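Long-range contacts in putative hexulose 6 phosphate synthase (Salmonella typhimurium, PDB 3F4W), which is a putative enzyme of the orotidine 5'-phosphate decarboxylase / HUMPS family with a TIM-barrel fold: residues F18-V23 against K48-H53; A160-A165 against G180-I185. One frame throughout, in Å; residues are numbered along the deposited sequence.

Contact 1 of 2, residues F18-V23 against K48-H53; sequences FMDKVV and KEKYPH
The Tyr51 ring has the aliphatic part of its own neighbour on one face: Lys50 CG sits 3.8 Å above the ring plane, shifted toward the rim. At the edge, near the plane, lies Asp20 OD2. Val23 CG2 and Met19 CB come in obliquely, the valine methyl at 3.7 Å from Tyr51 CD1 and Met19 CB at 3.6 Å from Tyr51 CZ, so Met19 and Asp20 hold the hydroxyl end, while Val23 lies against the CD1/CE1 side. The Asp20 carboxylate is turned 68° from the ring plane and receives two donors. Tyr51 OH donates to Asp20 OD2 over 2.8 Å, arriving from well above the carboxylate plane, 60° out of it. Lys50 NZ forms a salt bridge to Asp20 OD1 at 2.9 Å, with a second, weak bond to Asp20 OD2 at 3.2 Å. Its chain reaches this far because CG stands anti to the backbone N (chi1 -168°) and everything beyond is extended; it meets the aspartate side chain at about a right angle. The segments lie at the C-terminal end of helix 12-22 and on the last turn of helix 42-50 with the loop after it, in the outer layer of the eight-stranded TIM barrel, with strand 28-31 and helix 33-39 between them in sequence. Tyr51 is the first residue after helix 42-50 to leave helical backbone angles, and it reaches across between the helix ends, its CA 8.5 Å from Val23 CA. On the barrel side, Ile29 of strand 28-31 touches both Tyr51 and Met19. The methionine chain bends at chi2 and chi3, so that CB, not the sulfur end, meets the tyrosine, and also packs on Leu5 and Leu7 of strand 2-7. Lys50 NZ has a further weak bond to Met16 O.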
ATOM      1  N   PHE A  18      13.829  20.694   1.943  1.00 19.51           N
ATOM      2  CA  PHE A  18      12.539  21.345   1.732  1.00 19.83           C
ATOM      3  C   PHE A  18      11.820  21.678   3.036  1.00 17.32           C
ATOM      4  O   PHE A  18      11.211  22.740   3.157  1.00 19.24           O
ATOM      5  CB  PHE A  18      11.633  20.487   0.841  1.00 19.02           C
ATOM      6  CG  PHE A  18      10.308  21.132   0.525  1.00 16.61           C
ATOM      7  CD1 PHE A  18      10.193  22.035  -0.520  1.00 15.68           C
ATOM      8  CD2 PHE A  18       9.182  20.835   1.273  1.00 16.02           C
ATOM      9  CE1 PHE A  18       8.977  22.630  -0.814  1.00 20.42           C
ATOM     10  CE2 PHE A  18       7.961  21.427   0.989  1.00 16.27           C
ATOM     11  CZ  PHE A  18       7.858  22.328  -0.054  1.00 17.11           C
ATOM     12  N   MET A  19      11.884  20.772   4.006  1.00 19.39           N
ATOM     13  CA  MET A  19      11.179  20.969   5.270  1.00 20.72           C
ATOM     14  C   MET A  19      11.625  22.231   6.007  1.00 23.25           C
ATOM     15  O   MET A  19      10.824  22.875   6.683  1.00 21.68           O
ATOM     16  CB  MET A  19      11.315  19.743   6.177  1.00 18.99           C
ATOM     17  CG  MET A  19      10.372  18.596   5.818  1.00 21.42           C
ATOM     18  SD  MET A  19       8.652  19.104   5.581  1.00 24.25           S
ATOM     19  CE  MET A  19       8.298  19.959   7.116  1.00 20.82           C
ATOM     20  N   ASP A  20      12.899  22.584   5.877  1.00 24.28           N
ATOM     21  CA  ASP A  20      13.416  23.785   6.530  1.00 26.66           C
ATOM     22  C   ASP A  20      12.691  25.043   6.059  1.00 29.86           C
ATOM     23  O   ASP A  20      12.683  26.062   6.748  1.00 32.78           O
ATOM     24  CB  ASP A  20      14.922  23.923   6.300  1.00 31.41           C
ATOM     25  CG  ASP A  20      15.729  22.975   7.161  1.00 34.75           C
ATOM     26  OD1 ASP A  20      16.880  22.658   6.788  1.00 33.70           O
ATOM     27  OD2 ASP A  20      15.206  22.542   8.209  1.00 36.39           O
ATOM     28  N   LYS A  21      12.072  24.962   4.887  1.00 22.24           N
ATOM     29  CA  LYS A  21      11.381  26.108   4.310  1.00 20.90           C
ATOM     30  C   LYS A  21       9.996  26.335   4.910  1.00 20.30           C
ATOM     31  O   LYS A  21       9.488  27.452   4.890  1.00 20.27           O
ATOM     32  CB  LYS A  21      11.239  25.941   2.795  1.00 22.45           C
ATOM     33  CG  LYS A  21      12.532  25.977   2.005  1.00 22.72           C
ATOM     34  CD  LYS A  21      12.208  25.964   0.515  1.00 28.59           C
ATOM     35  CE  LYS A  21      13.407  26.331  -0.339  1.00 31.57           C
ATOM     36  NZ  LYS A  21      14.332  25.186  -0.504  1.00 33.36           N
ATOM     37  N   VAL A  22       9.380  25.277   5.432  1.00 17.74           N
ATOM     38  CA  VAL A  22       7.963  25.329   5.783  1.00 18.20           C
ATOM     39  C   VAL A  22       7.619  24.791   7.174  1.00 20.41           C
ATOM     40  O   VAL A  22       6.507  24.994   7.661  1.00 18.19           O
ATOM     41  CB  VAL A  22       7.117  24.555   4.752  1.00 18.75           C
ATOM     42  CG1 VAL A  22       7.204  25.218   3.389  1.00 19.64           C
ATOM     43  CG2 VAL A  22       7.578  23.104   4.670  1.00 17.42           C
ATOM     44  N   VAL A  23       8.570  24.120   7.813  1.00 17.34           N
ATOM     45  CA  VAL A  23       8.264  23.346   9.014  1.00 18.79           C
ATOM     46  C   VAL A  23       7.553  24.124  10.127  1.00 20.10           C
ATOM     47  O   VAL A  23       6.748  23.551  10.863  1.00 19.93           O
ATOM     48  CB  VAL A  23       9.516  22.645   9.584  1.00 20.16           C
ATOM     49  CG1 VAL A  23      10.485  23.665  10.165  1.00 23.31           C
ATOM     50  CG2 VAL A  23       9.105  21.622  10.639  1.00 19.40           C
ATOM     51  N   LYS A  48      12.060  12.365  11.925  1.00 20.52           N
ATOM     52  CA  LYS A  48      11.674  12.453  13.329  1.00 21.64           C
ATOM     53  C   LYS A  48      12.869  12.881  14.172  1.00 25.30           C
ATOM     54  O   LYS A  48      12.713  13.525  15.210  1.00 26.56           O
ATOM     55  CB  LYS A  48      11.112  11.118  13.828  1.00 20.53           C
ATOM     56  CG  LYS A  48      10.498  11.178  15.215  1.00 21.87           C
ATOM     57  CD  LYS A  48       9.244  12.041  15.248  1.00 23.73           C
ATOM     58  CE  LYS A  48       8.701  12.153  16.669  1.00 24.92           C
ATOM     59  NZ  LYS A  48       7.440  12.941  16.727  1.00 21.23           N
ATOM     60  N   GLU A  49      14.064  12.524  13.711  1.00 29.43           N
ATOM     61  CA  GLU A  49      15.298  12.908  14.386  1.00 27.21           C
ATOM     62  C   GLU A  49      15.576  14.401  14.227  1.00 30.40           C
ATOM     63  O   GLU A  49      15.979  15.072  15.178  1.00 26.22           O
ATOM     64  CB  GLU A  49      16.472  12.095  13.839  1.00 30.10           C
ATOM     65  CG  GLU A  49      17.830  12.476  14.405  1.00 37.08           C
ATOM     66  CD  GLU A  49      18.940  11.552  13.926  1.00 45.48           C
ATOM     67  OE1 GLU A  49      19.031  11.310  12.703  1.00 47.11           O
ATOM     68  OE2 GLU A  49      19.720  11.069  14.774  1.00 49.44           O
ATOM     69  N   LYS A  50      15.359  14.918  13.022  1.00 23.77           N
ATOM     70  CA  LYS A  50      15.635  16.323  12.747  1.00 23.81           C
ATOM     71  C   LYS A  50      14.574  17.238  13.354  1.00 26.96           C
ATOM     72  O   LYS A  50      14.886  18.326  13.834  1.00 26.94           O
ATOM     73  CB  LYS A  50      15.755  16.572  11.240  1.00 22.79           C
ATOM     74  CG  LYS A  50      16.331  17.936  10.897  1.00 27.30           C
ATOM     75  CD  LYS A  50      16.421  18.156   9.402  1.00 25.41           C
ATOM     76  CE  LYS A  50      17.021  19.520   9.094  1.00 25.73           C
ATOM     77  NZ  LYS A  50      16.872  19.888   7.660  1.00 27.75           N
ATOM     78  N   TYR A  51      13.321  16.793  13.333  1.00 20.10           N
ATOM     79  CA  TYR A  51      12.217  17.595  13.849  1.00 22.34           C
ATOM     80  C   TYR A  51      11.468  16.850  14.946  1.00 22.50           C
ATOM     81  O   TYR A  51      10.335  16.418  14.741  1.00 23.35           O
ATOM     82  CB  TYR A  51      11.256  17.963  12.715  1.00 21.18           C
ATOM     83  CG  TYR A  51      11.946  18.548  11.503  1.00 23.70           C
ATOM     84  CD1 TYR A  51      12.296  19.893  11.459  1.00 23.20           C
ATOM     85  CD2 TYR A  51      12.248  17.756  10.403  1.00 24.06           C
ATOM     86  CE1 TYR A  51      12.926  20.429  10.353  1.00 25.81           C
ATOM     87  CE2 TYR A  51      12.879  18.284   9.294  1.00 24.90           C
ATOM     88  CZ  TYR A  51      13.214  19.620   9.274  1.00 25.67           C
ATOM     89  OH  TYR A  51      13.841  20.145   8.168  1.00 29.72           O
ATOM     90  N   PRO A  52      12.103  16.700  16.118  1.00 27.86           N
ATOM     91  CA  PRO A  52      11.580  15.902  17.233  1.00 27.36           C
ATOM     92  C   PRO A  52      10.259  16.429  17.772  1.00 28.67           C
ATOM     93  O   PRO A  52       9.470  15.660  18.318  1.00 30.04           O
ATOM     94  CB  PRO A  52      12.664  16.047  18.308  1.00 32.74           C
ATOM     95  CG  PRO A  52      13.888  16.470  17.578  1.00 34.65           C
ATOM     96  CD  PRO A  52      13.407  17.303  16.438  1.00 30.76           C
ATOM     97  N   HIS A  53      10.026  17.729  17.629  1.00 27.72           N
ATOM     98  CA  HIS A  53       8.821  18.347  18.174  1.00 23.68           C
ATOM     99  C   HIS A  53       7.652  18.330  17.198  1.00 26.64           C
ATOM    100  O   HIS A  53       6.554  18.772  17.532  1.00 25.02           O
ATOM    101  CB  HIS A  53       9.113  19.777  18.629  1.00 27.74           C
ATOM    102  CG  HIS A  53      10.159  19.861  19.693  1.00 28.31           C
ATOM    103  ND1 HIS A  53      11.451  20.262  19.434  1.00 30.42           N
ATOM    104  CD2 HIS A  53      10.110  19.576  21.015  1.00 29.32           C
ATOM    105  CE1 HIS A  53      12.151  20.232  20.554  1.00 31.34           C
ATOM    106  NE2 HIS A  53      11.361  19.817  21.528  1.00 29.93           N
TER

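Contact 2 of 2, residues A160-A165 against G180-I185; sequences ARIAVA and GPDVVI
After Gly180, whose positive phi suits glycine where the chain leaves a helix, comes Pro181. The proline ring crosses Val164 obliquely, its CG 3.9 Å from Val164 CG1, and Leu150 of helix 147-156 touches both residues. Asp182 then grips the other strand twice. Its OD2 takes the Ile162 N-H on the anti lone pair, at 2.9 Å and nearly straight (161°), while its own N donates to Ile162 O at 2.8 Å along a more bent path (137°). The next amide, Val183 N, reaches the same carbonyl, Ile162 O, at 3.0 Å, so this oxygen holds two in-plane donors. Arg161, extended with CG anti to the backbone N, runs past Asp182 CB, which lies at its guanidinium edge, and presents one face to Val183 CG2. A water bridges Arg161 NH2 to Asp182 O. Val183 O in turn accepts from Val164 N at 3.0 Å. Val184 lies beside Val164 on the face that also meets helix 147-156. Ile185 N completes the pairing through Val164 O at 2.9 Å, while Ile185 CB meets Ala165 CB at 3.5 Å. Ala163, Val183 and Ile185 share the other face, where Gln4 touches the latter two. The side chain of Ala165 lies about 4 Å (nearest atoms) from a bound malonate ion, probably from the crystallisation liquor. The parallel hydrogen bonding, the 18° between strand directions and the intervening helix 173-177 identify a beta-alpha-beta unit, the seventh and eighth strands of a TIM barrel, whose C-terminal strand ends characteristically line the active-site mouth.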
ATOM      1  N   ALA A 160     -15.386   9.885  15.395  1.00 16.67           N
ATOM      2  CA  ALA A 160     -14.100   9.910  14.706  1.00 22.12           C
ATOM      3  C   ALA A 160     -13.553  11.317  14.467  1.00 17.12           C
ATOM      4  O   ALA A 160     -14.284  12.227  14.081  1.00 17.34           O
ATOM      5  CB  ALA A 160     -14.188   9.146  13.385  1.00 20.55           C
ATOM      6  N   ARG A 161     -12.259  11.477  14.721  1.00 21.38           N
ATOM      7  CA  ARG A 161     -11.508  12.642  14.278  1.00 20.68           C
ATOM      8  C   ARG A 161     -11.447  12.532  12.757  1.00 20.76           C
ATOM      9  O   ARG A 161     -11.397  11.424  12.224  1.00 19.63           O
ATOM     10  CB  ARG A 161     -10.106  12.587  14.878  1.00 22.44           C
ATOM     11  CG  ARG A 161      -9.293  13.863  14.781  1.00 30.31           C
ATOM     12  CD  ARG A 161      -7.908  13.667  15.403  1.00 30.14           C
ATOM     13  NE  ARG A 161      -7.082  14.866  15.287  1.00 32.18           N
ATOM     14  CZ  ARG A 161      -5.765  14.894  15.464  1.00 36.11           C
ATOM     15  NH1 ARG A 161      -5.098  13.784  15.767  1.00 31.29           N
ATOM     16  NH2 ARG A 161      -5.111  16.037  15.334  1.00 38.36           N
ATOM     17  N   ILE A 162     -11.467  13.660  12.054  1.00 17.70           N
ATOM     18  CA  ILE A 162     -11.561  13.626  10.594  1.00 16.38           C
ATOM     19  C   ILE A 162     -10.459  14.420   9.903  1.00 18.07           C
ATOM     20  O   ILE A 162     -10.191  15.566  10.258  1.00 17.69           O
ATOM     21  CB  ILE A 162     -12.919  14.166  10.098  1.00 18.26           C
ATOM     22  CG1 ILE A 162     -14.078  13.396  10.737  1.00 18.62           C
ATOM     23  CG2 ILE A 162     -12.998  14.102   8.575  1.00 16.17           C
ATOM     24  CD1 ILE A 162     -14.111  11.921  10.387  1.00 22.60           C
ATOM     25  N   ALA A 163      -9.834  13.799   8.905  1.00 17.77           N
ATOM     26  CA  ALA A 163      -8.860  14.474   8.056  1.00 15.71           C
ATOM     27  C   ALA A 163      -9.376  14.523   6.623  1.00 12.73           C
ATOM     28  O   ALA A 163     -10.249  13.743   6.243  1.00 14.09           O
ATOM     29  CB  ALA A 163      -7.509  13.762   8.117  1.00 16.16           C
ATOM     30  N   VAL A 164      -8.851  15.452   5.831  1.00 12.15           N
ATOM     31  CA  VAL A 164      -9.241  15.541   4.429  1.00 15.00           C
ATOM     32  C   VAL A 164      -8.056  15.874   3.520  1.00 14.63           C
ATOM     33  O   VAL A 164      -7.250  16.758   3.818  1.00 14.79           O
ATOM     34  CB  VAL A 164     -10.407  16.541   4.212  1.00 15.88           C
ATOM     35  CG1 VAL A 164     -10.022  17.934   4.680  1.00 14.88           C
ATOM     36  CG2 VAL A 164     -10.832  16.552   2.751  1.00 15.16           C
ATOM     37  N   ALA A 165      -7.961  15.141   2.412  1.00 11.99           N
ATOM     38  CA  ALA A 165      -6.888  15.318   1.449  1.00 12.56           C
ATOM     39  C   ALA A 165      -7.433  15.187   0.034  1.00 15.46           C
ATOM     40  O   ALA A 165      -8.349  14.400  -0.218  1.00 15.62           O
ATOM     41  CB  ALA A 165      -5.795  14.281   1.682  1.00 12.62           C
ATOM     42  N   GLY A 180     -15.013  22.308   9.033  1.00 23.73           N
ATOM     43  CA  GLY A 180     -14.483  21.939  10.330  1.00 21.99           C
ATOM     44  C   GLY A 180     -13.874  20.554  10.457  1.00 22.80           C
ATOM     45  O   GLY A 180     -14.169  19.834  11.415  1.00 21.25           O
ATOM     46  N   PRO A 181     -13.007  20.170   9.505  1.00 18.11           N
ATOM     47  CA  PRO A 181     -12.252  18.929   9.702  1.00 17.81           C
ATOM     48  C   PRO A 181     -11.250  19.144  10.829  1.00 17.76           C
ATOM     49  O   PRO A 181     -10.978  20.289  11.185  1.00 20.73           O
ATOM     50  CB  PRO A 181     -11.495  18.752   8.379  1.00 17.22           C
ATOM     51  CG  PRO A 181     -11.942  19.885   7.476  1.00 24.12           C
ATOM     52  CD  PRO A 181     -12.522  20.935   8.347  1.00 18.67           C
ATOM     53  N   ASP A 182     -10.704  18.066  11.378  1.00 18.31           N
ATOM     54  CA  ASP A 182      -9.680  18.181  12.410  1.00 22.68           C
ATOM     55  C   ASP A 182      -8.295  18.339  11.791  1.00 22.14           C
ATOM     56  O   ASP A 182      -7.420  19.000  12.354  1.00 20.86           O
ATOM     57  CB  ASP A 182      -9.730  16.974  13.343  1.00 18.64           C
ATOM     58  CG  ASP A 182     -11.059  16.852  14.049  1.00 22.92           C
ATOM     59  OD1 ASP A 182     -11.295  17.616  15.007  1.00 28.35           O
ATOM     60  OD2 ASP A 182     -11.875  15.991  13.648  1.00 22.68           O
ATOM     61  N   VAL A 183      -8.101  17.739  10.624  1.00 14.28           N
ATOM     62  CA  VAL A 183      -6.825  17.841   9.926  1.00 16.20           C
ATOM     63  C   VAL A 183      -7.043  18.127   8.449  1.00 14.89           C
ATOM     64  O   VAL A 183      -7.851  17.472   7.789  1.00 13.85           O
ATOM     65  CB  VAL A 183      -5.981  16.552  10.078  1.00 15.09           C
ATOM     66  CG1 VAL A 183      -4.681  16.656   9.272  1.00 13.67           C
ATOM     67  CG2 VAL A 183      -5.684  16.279  11.548  1.00 18.73           C
ATOM     68  N   VAL A 184      -6.330  19.123   7.943  1.00 13.58           N
ATOM     69  CA  VAL A 184      -6.318  19.408   6.519  1.00 14.42           C
ATOM     70  C   VAL A 184      -4.966  18.974   5.958  1.00 16.76           C
ATOM     71  O   VAL A 184      -3.915  19.393   6.448  1.00 15.03           O
ATOM     72  CB  VAL A 184      -6.560  20.900   6.244  1.00 15.81           C
ATOM     73  CG1 VAL A 184      -6.381  21.203   4.768  1.00 16.87           C
ATOM     74  CG2 VAL A 184      -7.955  21.298   6.711  1.00 18.53           C
ATOM     75  N   ILE A 185      -5.002  18.111   4.946  1.00 12.06           N
ATOM     76  CA  ILE A 185      -3.791  17.561   4.345  1.00 12.83           C
ATOM     77  C   ILE A 185      -3.490  18.254   3.017  1.00 13.73           C
ATOM     78  O   ILE A 185      -4.361  18.368   2.155  1.00 16.05           O
ATOM     79  CB  ILE A 185      -3.927  16.033   4.111  1.00 11.92           C
ATOM     80  CG1 ILE A 185      -4.181  15.306   5.435  1.00 12.16           C
ATOM     81  CG2 ILE A 185      -2.687  15.484   3.429  1.00 12.72           C
ATOM     82  CD1 ILE A 185      -4.832  13.938   5.284  1.00 13.38           C
TER
HETATM   83  O   HOH W   1      -6.819  18.646  15.160  1.00 31.85           O

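From the N terminus, the chain runs through strand 2-7 into helix 12-22, where contact 1 opens. It closes at 48-53 after a loop of 24 residues that includes strand 28-31 and helix 33-39. Strands 55-62 to 130-134 and their helices follow before 160-165 opens contact 2, which 180-185 closes 14 residues later around helix 173-177. The two loops are therefore in series and neither nest nor cross. The centres of contact 1 and contact 2 are about 22 Å apart. Contact 1 ties the ends of two outer-layer helices through the residue just after the second; contact 2 joins strand to strand within the barrel wall. Strand 2-7 touches side chains of both contacts, following strand 183-186 around the closed sheet.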